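Local coordinates for variant surface glycoprotein MITat 1.13 (Trypanosoma brucei, PDB 6Z8H) that probably forms part of the dense coat on the parasite surface, whose antigenic variation lets the trypanosome evade the immune response of its host, at residues Lys351-Pro355 against Gly356-Asp360; Thr359-Ile362 against Asp363-Ser366; Asn240-Thr243 against Asn244-Arg247. One frame throughout, in Å; residues are numbered along the deposited sequence.

Contact 1 of 3, residues Lys351-Pro355 against Gly356-Asp360; sequences KADPP and GEKTD
Backbone hydrogen bonds tie Lys351 to Lys358 in both directions. Lys351 N donates to Lys358 O at 2.7 Å and Lys358 N to Lys351 O at 2.8 Å. The two residues therefore form an antiparallel hydrogen-bonded pair, and the chain between them must reverse. It does so in a type I turn from Asp353 to Gly356, where Gly356 N donates to Asp353 O over 2.9 Å. Gly356, at phi 134°, holds a backbone conformation that suits a residue without a side chain.

Van der Waals packing involves the methylenes of the two lysines, on the face they share. Their side chains run alongside each other in the same direction, Lys351 CE resting 3.9 Å from Lys358 CB. Asp353 has CG anti to its own N (chi1 -165°), which sets the carboxylate across the extended Lys358 chain, with Asp353 CG 3.8 Å from Lys358 CE.

The charges are loosely matched. Asp353 OD2 and Lys358 NZ make at most a long salt bridge of 4.0 Å, and the position of OD2 is itself doubtful, so little can be rested on it. The ammonium groups remain apart, NZ of Lys351 being 6.0 Å from NZ of Lys358. Glu357 turns its carboxylate elsewhere, to a salt bridge with Arg377 of helix 368-383.

Glu311 and Lys312 of the second subunit pack against Ala352, Pro354 and Glu357, so the tip is next to the dimer partner. Two short antiparallel strands, 348-351 and 358-361, joined by a loop that holds this turn, with Pro354, Pro355 and Gly356, make a surface β-hairpin.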
ATOM      1  N   LYS A 351      37.050  14.049   9.089  1.00 30.03           N
ATOM      2  CA  LYS A 351      36.504  12.826   9.676  1.00 31.41           C
ATOM      3  C   LYS A 351      36.841  12.777  11.163  1.00 29.87           C
ATOM      4  O   LYS A 351      37.996  12.999  11.549  1.00 29.77           O
ATOM      5  CB  LYS A 351      37.128  11.604   8.991  1.00 32.56           C
ATOM      6  CG  LYS A 351      36.647  10.269   9.526  1.00 36.55           C
ATOM      7  CD  LYS A 351      37.317   9.081   8.838  1.00 39.50           C
ATOM      8  CE  LYS A 351      38.687   8.766   9.415  1.00 41.68           C
ATOM      9  NZ  LYS A 351      39.167   7.422   8.956  1.00 43.26           N
ATOM     10  N   ALA A 352      35.846  12.460  11.992  1.00 30.02           N
ATOM     11  CA  ALA A 352      36.083  12.295  13.420  1.00 29.78           C
ATOM     12  C   ALA A 352      36.968  11.079  13.685  1.00 30.86           C
ATOM     13  O   ALA A 352      36.934  10.083  12.959  1.00 30.99           O
ATOM     14  CB  ALA A 352      34.744  12.131  14.147  1.00 31.40           C
ATOM     15  N   ASP A 353      37.763  11.169  14.741  1.00 32.49           N
ATOM     16  CA  ASP A 353      38.652  10.096  15.178  1.00 34.52           C
ATOM     17  C   ASP A 353      39.210  10.435  16.558  1.00 35.11           C
ATOM     18  O   ASP A 353      39.599  11.582  16.797  1.00 35.22           O
ATOM     19  CB  ASP A 353      39.793   9.920  14.176  1.00 37.60           C
ATOM     20  CG  ASP A 353      40.547   8.612  14.366  1.00 40.59           C
ATOM     21  OD1 ASP A 353      40.181   7.603  13.715  1.00 42.21           O
ATOM     22  OD2 ASP A 353      41.497   8.602  15.175  1.00 41.57           O
ATOM     23  N   PRO A 354      39.281   9.483  17.483  1.00 36.99           N
ATOM     24  CA  PRO A 354      39.660   9.822  18.864  1.00 38.94           C
ATOM     25  C   PRO A 354      41.092  10.330  18.972  1.00 40.23           C
ATOM     26  O   PRO A 354      41.358  11.240  19.762  1.00 41.41           O
ATOM     27  CB  PRO A 354      39.458   8.504  19.629  1.00 38.72           C
ATOM     28  CG  PRO A 354      38.495   7.712  18.799  1.00 38.86           C
ATOM     29  CD  PRO A 354      38.756   8.111  17.367  1.00 38.04           C
ATOM     30  N   PRO A 355      42.059   9.769  18.216  1.00 41.88           N
ATOM     31  CA  PRO A 355      43.398  10.390  18.182  1.00 40.65           C
ATOM     32  C   PRO A 355      43.485  11.822  17.663  1.00 38.79           C
ATOM     33  O   PRO A 355      44.565  12.430  17.775  1.00 39.39           O
ATOM     34  CB  PRO A 355      44.201   9.458  17.257  1.00 42.00           C
ATOM     35  CG  PRO A 355      43.618   8.125  17.498  1.00 43.15           C
ATOM     36  CD  PRO A 355      42.143   8.332  17.891  1.00 43.23           C
ATOM     37  N   GLY A 356      42.423  12.373  17.091  1.00 36.92           N
ATOM     38  CA  GLY A 356      42.598  13.614  16.366  1.00 36.24           C
ATOM     39  C   GLY A 356      41.897  13.554  15.029  1.00 35.53           C
ATOM     40  O   GLY A 356      41.835  12.492  14.399  1.00 35.55           O
ATOM     41  N   GLU A 357      41.337  14.678  14.602  1.00 32.35           N
ATOM     42  CA  GLU A 357      40.552  14.687  13.383  1.00 34.18           C
ATOM     43  C   GLU A 357      41.406  14.226  12.211  1.00 34.91           C
ATOM     44  O   GLU A 357      42.574  14.598  12.085  1.00 36.03           O
ATOM     45  CB  GLU A 357      40.012  16.093  13.151  1.00 34.49           C
ATOM     46  CG  GLU A 357      39.330  16.302  11.814  1.00 34.72           C
ATOM     47  CD  GLU A 357      38.821  17.728  11.643  1.00 34.14           C
ATOM     48  OE1 GLU A 357      37.704  18.048  12.117  1.00 31.75           O
ATOM     49  OE2 GLU A 357      39.561  18.543  11.042  1.00 37.07           O
ATOM     50  N   LYS A 358      40.807  13.403  11.361  1.00 33.60           N
ATOM     51  CA  LYS A 358      41.438  12.891  10.157  1.00 35.52           C
ATOM     52  C   LYS A 358      40.689  13.418   8.935  1.00 34.32           C
ATOM     53  O   LYS A 358      39.758  14.219   9.032  1.00 32.81           O
ATOM     54  CB  LYS A 358      41.521  11.359  10.213  1.00 38.46           C
ATOM     55  CG  LYS A 358      42.347  10.847  11.409  1.00 41.56           C
ATOM     56  CD  LYS A 358      42.754   9.374  11.286  1.00 44.11           C
ATOM     57  CE  LYS A 358      43.730   8.984  12.399  1.00 46.11           C
ATOM     58  NZ  LYS A 358      44.115   7.540  12.392  1.00 47.26           N
ATOM     59  N   THR A 359      41.113  12.980   7.759  1.00 35.50           N
ATOM     60  CA  THR A 359      40.433  13.356   6.531  1.00 36.12           C
ATOM     61  C   THR A 359      40.256  12.136   5.642  1.00 35.90           C
ATOM     62  O   THR A 359      41.022  11.175   5.712  1.00 37.59           O
ATOM     63  CB  THR A 359      41.192  14.437   5.738  1.00 38.77           C
ATOM     64  OG1 THR A 359      42.459  13.921   5.327  1.00 40.81           O
ATOM     65  CG2 THR A 359      41.381  15.698   6.584  1.00 38.64           C
ATOM     66  N   ASP A 360      39.223  12.184   4.809  1.00 34.47           N
ATOM     67  CA  ASP A 360      39.021  11.192   3.762  1.00 34.75           C
ATOM     68  C   ASP A 360      38.056  11.784   2.739  1.00 33.08           C
ATOM     69  O   ASP A 360      37.598  12.922   2.869  1.00 32.46           O
ATOM     70  CB  ASP A 360      38.518   9.872   4.351  1.00 38.24           C
ATOM     71  CG  ASP A 360      39.002   8.657   3.566  1.00 41.78           C
ATOM     72  OD1 ASP A 360      39.310   8.791   2.359  1.00 42.50           O
ATOM     73  OD2 ASP A 360      39.080   7.563   4.160  1.00 44.11           O
TER

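Contact 2 of 3, residues Thr359-Ile362 against Asp363-Ser366; sequences TDTI and DKLS
Thr361 and Lys364 meet at the chain bend that follows strand 358-361, in a Ser/Thr motif: the hydroxyl and the carbonyl of Thr361 both receive backbone N-H groups from just ahead. Thr361 OG1 accepts from Lys364 N at 3.0 Å. The torsion chi1 of 74° sets OG1 between the residue's own N and carbonyl carbon, and from there it faces into the bend. Thr361 O accepts from Leu365 N at 2.9 Å in a nearly straight bond (N-H...O 171°), while its bond from Lys364 N is weak.

The side chain of Lys364 slants past those of Thr361 and Asp360, and its ammonium group then departs from them. Its CG lies 3.3 Å from Thr361 OG1, and its CB is 3.7 Å from Asp360 OD1. This is contact through the methylenes; the charged ends are well separated, Asp360 OD2 lying 6.5 Å from Lys364 NZ. Asp360 OD1 instead accepts from the backbone N of the next residue, Thr361, 2.8 Å away, which holds the carboxylate in place beside the lysine.

Leu365 approaches the same aspartate from its hydrocarbon end, CD1 touching Asp360 CB at 3.9 Å, and it also packs on Ile349 and Lys351 of strand 348-351. Ile362 points away from this cluster, into Lys68, Thr71 and Ala72 of helix 34-75, and so lays the end of the hairpin against that long helix.

Beyond the bend the chain heads for helix 368-383 through an inverse gamma turn centred on Leu365, closed by a weak bond of 3.1 Å from Ser366 N to Lys364 O.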
ATOM      1  N   THR A 359      41.113  12.980   7.759  1.00 35.50           N
ATOM      2  CA  THR A 359      40.433  13.356   6.531  1.00 36.12           C
ATOM      3  C   THR A 359      40.256  12.136   5.642  1.00 35.90           C
ATOM      4  O   THR A 359      41.022  11.175   5.712  1.00 37.59           O
ATOM      5  CB  THR A 359      41.192  14.437   5.738  1.00 38.77           C
ATOM      6  OG1 THR A 359      42.459  13.921   5.327  1.00 40.81           O
ATOM      7  CG2 THR A 359      41.381  15.698   6.584  1.00 38.64           C
ATOM      8  N   ASP A 360      39.223  12.184   4.809  1.00 34.47           N
ATOM      9  CA  ASP A 360      39.021  11.192   3.762  1.00 34.75           C
ATOM     10  C   ASP A 360      38.056  11.784   2.739  1.00 33.08           C
ATOM     11  O   ASP A 360      37.598  12.922   2.869  1.00 32.46           O
ATOM     12  CB  ASP A 360      38.518   9.872   4.351  1.00 38.24           C
ATOM     13  CG  ASP A 360      39.002   8.657   3.566  1.00 41.78           C
ATOM     14  OD1 ASP A 360      39.310   8.791   2.359  1.00 42.50           O
ATOM     15  OD2 ASP A 360      39.080   7.563   4.160  1.00 44.11           O
ATOM     16  N   THR A 361      37.742  11.005   1.712  1.00 33.33           N
ATOM     17  CA  THR A 361      36.928  11.533   0.631  1.00 32.48           C
ATOM     18  C   THR A 361      35.449  11.378   0.954  1.00 29.97           C
ATOM     19  O   THR A 361      35.051  10.540   1.763  1.00 29.47           O
ATOM     20  CB  THR A 361      37.230  10.815  -0.682  1.00 34.17           C
ATOM     21  OG1 THR A 361      36.659   9.499  -0.642  1.00 34.74           O
ATOM     22  CG2 THR A 361      38.728  10.725  -0.914  1.00 35.12           C
ATOM     23  N   ILE A 362      34.638  12.211   0.297  1.00 28.60           N
ATOM     24  CA  ILE A 362      33.183  12.107   0.389  1.00 28.16           C
ATOM     25  C   ILE A 362      32.732  10.693   0.063  1.00 28.98           C
ATOM     26  O   ILE A 362      31.867  10.126   0.743  1.00 28.84           O
ATOM     27  CB  ILE A 362      32.525  13.149  -0.539  1.00 27.67           C
ATOM     28  CG1 ILE A 362      32.638  14.552   0.087  1.00 28.59           C
ATOM     29  CG2 ILE A 362      31.083  12.771  -0.838  1.00 29.09           C
ATOM     30  CD1 ILE A 362      32.094  15.647  -0.789  1.00 28.87           C
ATOM     31  N   ASP A 363      33.303  10.102  -0.989  1.00 31.21           N
ATOM     32  CA  ASP A 363      32.851   8.781  -1.411  1.00 33.07           C
ATOM     33  C   ASP A 363      33.238   7.690  -0.419  1.00 33.66           C
ATOM     34  O   ASP A 363      32.536   6.680  -0.321  1.00 35.16           O
ATOM     35  CB  ASP A 363      33.382   8.466  -2.806  1.00 35.63           C
ATOM     36  CG  ASP A 363      32.505   9.048  -3.908  1.00 37.77           C
ATOM     37  OD1 ASP A 363      31.443   9.633  -3.588  1.00 37.73           O
ATOM     38  OD2 ASP A 363      32.873   8.922  -5.088  1.00 38.47           O
ATOM     39  N   LYS A 364      34.322   7.868   0.341  1.00 33.83           N
ATOM     40  CA  LYS A 364      34.657   6.891   1.375  1.00 35.74           C
ATOM     41  C   LYS A 364      33.805   7.100   2.625  1.00 34.41           C
ATOM     42  O   LYS A 364      33.325   6.134   3.230  1.00 36.80           O
ATOM     43  CB  LYS A 364      36.152   6.957   1.695  1.00 38.21           C
ATOM     44  CG  LYS A 364      37.043   6.463   0.558  1.00 41.48           C
ATOM     45  CD  LYS A 364      37.722   5.141   0.897  1.00 44.11           C
ATOM     46  CE  LYS A 364      38.082   4.352  -0.354  1.00 45.37           C
ATOM     47  NZ  LYS A 364      37.679   2.919  -0.223  1.00 46.22           N
ATOM     48  N   LEU A 365      33.575   8.355   2.998  1.00 32.50           N
ATOM     49  CA  LEU A 365      32.702   8.712   4.119  1.00 31.83           C
ATOM     50  C   LEU A 365      31.274   8.892   3.604  1.00 32.90           C
ATOM     51  O   LEU A 365      30.650   9.946   3.720  1.00 34.60           O
ATOM     52  CB  LEU A 365      33.217   9.986   4.776  1.00 31.16           C
ATOM     53  CG  LEU A 365      34.679   9.932   5.196  1.00 30.94           C
ATOM     54  CD1 LEU A 365      35.154  11.274   5.723  1.00 31.06           C
ATOM     55  CD2 LEU A 365      34.918   8.831   6.205  1.00 32.74           C
ATOM     56  N   SER A 366      30.767   7.813   3.019  1.00 31.86           N
ATOM     57  CA  SER A 366      29.594   7.848   2.159  1.00 32.45           C
ATOM     58  C   SER A 366      28.268   7.788   2.908  1.00 30.14           C
ATOM     59  O   SER A 366      27.400   6.979   2.580  1.00 32.84           O
ATOM     60  CB  SER A 366      29.691   6.668   1.191  1.00 36.30           C
ATOM     61  OG  SER A 366      28.837   6.827   0.080  1.00 41.35           O
TER

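Contact 3 of 3, residues Asn240-Thr243 against Asn244-Arg247; sequences NAAT and NNKR
The flat amide of Asn245 is turned with an N-H toward Ala242 across a type I β-turn running from Ala242 to Asn245. Ala242 O lies in the plane of that amide, 2.8 Å from Asn245 ND2, and the bond is fairly straight (N-H...O 165°). Seen from the acceptor the fit is different, since ND2 stands above the carbonyl plane of Ala242. The same nitrogen comes within 3.2 Å of Ala242 CB.

A second flat group follows. One face of the Arg247 guanidinium bears Asn245 CB, 3.4 Å above the plane and displaced toward the rim. In the plane of the group, Arg247 NH1 donates to Lys246 O, 2.8 Å away, a bond that would favour this rotation of the guanidinium, beside the preceding peptide. Arg247 also packs against Glu235.

Asn245 has CG anti to its carbonyl carbon (chi1 -50°), a setting that folds the amide back over the turn and gives Ala242 O a second donor besides the backbone. The turn's own bond, from Asn245 N to Ala242 O, is weak at 3.3 Å, so the side chain supplies the shorter link.

The turn lies in the loop between helix 236-239 and strand 247-253, an outermost strand of the five-stranded antiparallel sheet within this chain. Buried Thr243 packs on Cys201 and Cys211, which are disulfide-bonded to each other, and shares backbone hydrogen bonding with Cys201 of strand 194-202. On the turn itself, the Asn244 carboxamide leans back over the chain, with OD1 3.7 Å from Thr243 N.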
ATOM      1  N   ASN A 240     -39.770 -27.992 -19.451  1.00 41.03           N
ATOM      2  CA  ASN A 240     -41.065 -28.565 -19.081  1.00 41.08           C
ATOM      3  C   ASN A 240     -41.567 -29.621 -20.072  1.00 38.60           C
ATOM      4  O   ASN A 240     -42.483 -30.393 -19.749  1.00 39.05           O
ATOM      5  CB  ASN A 240     -42.100 -27.449 -18.935  1.00 42.44           C
ATOM      6  CG  ASN A 240     -41.783 -26.525 -17.808  1.00 40.57           C
ATOM      7  OD1 ASN A 240     -40.928 -26.827 -17.001  1.00 39.40           O
ATOM      8  ND2 ASN A 240     -42.476 -25.397 -17.733  1.00 41.95           N
ATOM      9  N   ALA A 241     -41.018 -29.661 -21.277  1.00 37.34           N
ATOM     10  CA  ALA A 241     -41.341 -30.704 -22.239  1.00 37.42           C
ATOM     11  C   ALA A 241     -40.235 -31.740 -22.354  1.00 36.42           C
ATOM     12  O   ALA A 241     -40.399 -32.732 -23.080  1.00 39.44           O
ATOM     13  CB  ALA A 241     -41.647 -30.099 -23.613  1.00 38.79           C
ATOM     14  N   ALA A 242     -39.128 -31.553 -21.620  1.00 36.75           N
ATOM     15  CA  ALA A 242     -37.990 -32.450 -21.699  1.00 38.87           C
ATOM     16  C   ALA A 242     -37.178 -32.301 -20.418  1.00 39.95           C
ATOM     17  O   ALA A 242     -36.052 -31.802 -20.464  1.00 39.76           O
ATOM     18  CB  ALA A 242     -37.131 -32.109 -22.930  1.00 39.82           C
ATOM     19  N   THR A 243     -37.724 -32.826 -19.319  1.00 39.91           N
ATOM     20  CA  THR A 243     -37.276 -32.742 -17.899  1.00 40.58           C
ATOM     21  C   THR A 243     -36.019 -33.521 -17.639  1.00 38.86           C
ATOM     22  O   THR A 243     -35.210 -33.014 -16.848  1.00 41.93           O
ATOM     23  CB  THR A 243     -38.394 -33.264 -17.011  1.00 40.72           C
ATOM     24  OG1 THR A 243     -38.816 -32.099 -16.332  1.00 42.33           O
ATOM     25  CG2 THR A 243     -37.974 -34.452 -16.181  1.00 40.04           C
ATOM     26  N   ASN A 244     -35.638 -34.417 -18.532  1.00 40.51           N
ATOM     27  CA  ASN A 244     -34.410 -35.229 -18.468  1.00 39.73           C
ATOM     28  C   ASN A 244     -33.203 -34.509 -19.083  1.00 39.91           C
ATOM     29  O   ASN A 244     -32.208 -35.185 -19.314  1.00 40.82           O
ATOM     30  CB  ASN A 244     -34.648 -36.623 -19.062  1.00 41.33           C
ATOM     31  CG  ASN A 244     -35.255 -36.654 -20.451  1.00 42.88           C
ATOM     32  OD1 ASN A 244     -35.998 -35.767 -20.842  1.00 42.47           O
ATOM     33  ND2 ASN A 244     -34.967 -37.728 -21.153  1.00 44.41           N
ATOM     34  N   ASN A 245     -33.293 -33.207 -19.321  1.00 37.63           N
ATOM     35  CA  ASN A 245     -32.142 -32.405 -19.695  1.00 37.37           C
ATOM     36  C   ASN A 245     -31.926 -31.392 -18.583  1.00 36.03           C
ATOM     37  O   ASN A 245     -32.873 -30.796 -18.050  1.00 35.81           O
ATOM     38  CB  ASN A 245     -32.349 -31.703 -21.030  1.00 38.03           C
ATOM     39  CG  ASN A 245     -32.814 -32.644 -22.107  1.00 39.79           C
ATOM     40  OD1 ASN A 245     -32.014 -33.232 -22.850  1.00 41.76           O
ATOM     41  ND2 ASN A 245     -34.116 -32.793 -22.203  1.00 37.66           N
ATOM     42  N   LYS A 246     -30.674 -31.229 -18.215  1.00 34.60           N
ATOM     43  CA  LYS A 246     -30.327 -30.292 -17.162  1.00 31.26           C
ATOM     44  C   LYS A 246     -30.523 -28.873 -17.683  1.00 31.79           C
ATOM     45  O   LYS A 246     -29.939 -28.493 -18.706  1.00 33.12           O
ATOM     46  CB  LYS A 246     -28.888 -30.542 -16.740  1.00 32.21           C
ATOM     47  CG  LYS A 246     -28.492 -29.720 -15.535  1.00 33.46           C
ATOM     48  CD  LYS A 246     -27.072 -30.032 -15.080  1.00 35.52           C
ATOM     49  CE  LYS A 246     -26.045 -29.774 -16.172  1.00 37.36           C
ATOM     50  NZ  LYS A 246     -24.636 -29.887 -15.672  1.00 39.39           N
ATOM     51  N   ARG A 247     -31.389 -28.110 -17.021  1.00 31.51           N
ATOM     52  CA  ARG A 247     -31.630 -26.728 -17.414  1.00 28.62           C
ATOM     53  C   ARG A 247     -31.736 -25.815 -16.197  1.00 31.63           C
ATOM     54  O   ARG A 247     -32.137 -26.234 -15.111  1.00 31.44           O
ATOM     55  CB  ARG A 247     -32.918 -26.597 -18.241  1.00 30.68           C
ATOM     56  CG  ARG A 247     -32.908 -27.407 -19.529  1.00 29.54           C
ATOM     57  CD  ARG A 247     -31.902 -26.847 -20.480  1.00 29.23           C
ATOM     58  NE  ARG A 247     -31.918 -27.430 -21.832  1.00 28.83           N
ATOM     59  CZ  ARG A 247     -31.100 -28.386 -22.254  1.00 29.11           C
ATOM     60  NH1 ARG A 247     -30.292 -29.009 -21.410  1.00 29.06           N
ATOM     61  NH2 ARG A 247     -31.146 -28.776 -23.519  1.00 28.97           N
TER

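Overall arrangement
Contacts 1 and 2 follow one another along the chain, and both use strand 358-361. They share Thr359 and Asp360, their centres are 12 Å apart, and Lys351 CD touches Leu365 CD2 at 3.6 Å. Contact 1 is a surface contact, built on strand pairing and lysine methylenes, with the second subunit nearby; contact 2 is partly buried, and adds a hydroxyl acceptor and two buried hydrophobic residues, Ile362 against helix 34-75 and Leu365 against strand 348-351. Contact 3 lies on the other side of the chain's centre, its own centre about 93 Å from that of contact 1. Also partly buried, it relies on an asparagine amide rather than strand pairing, beside the larger sheet.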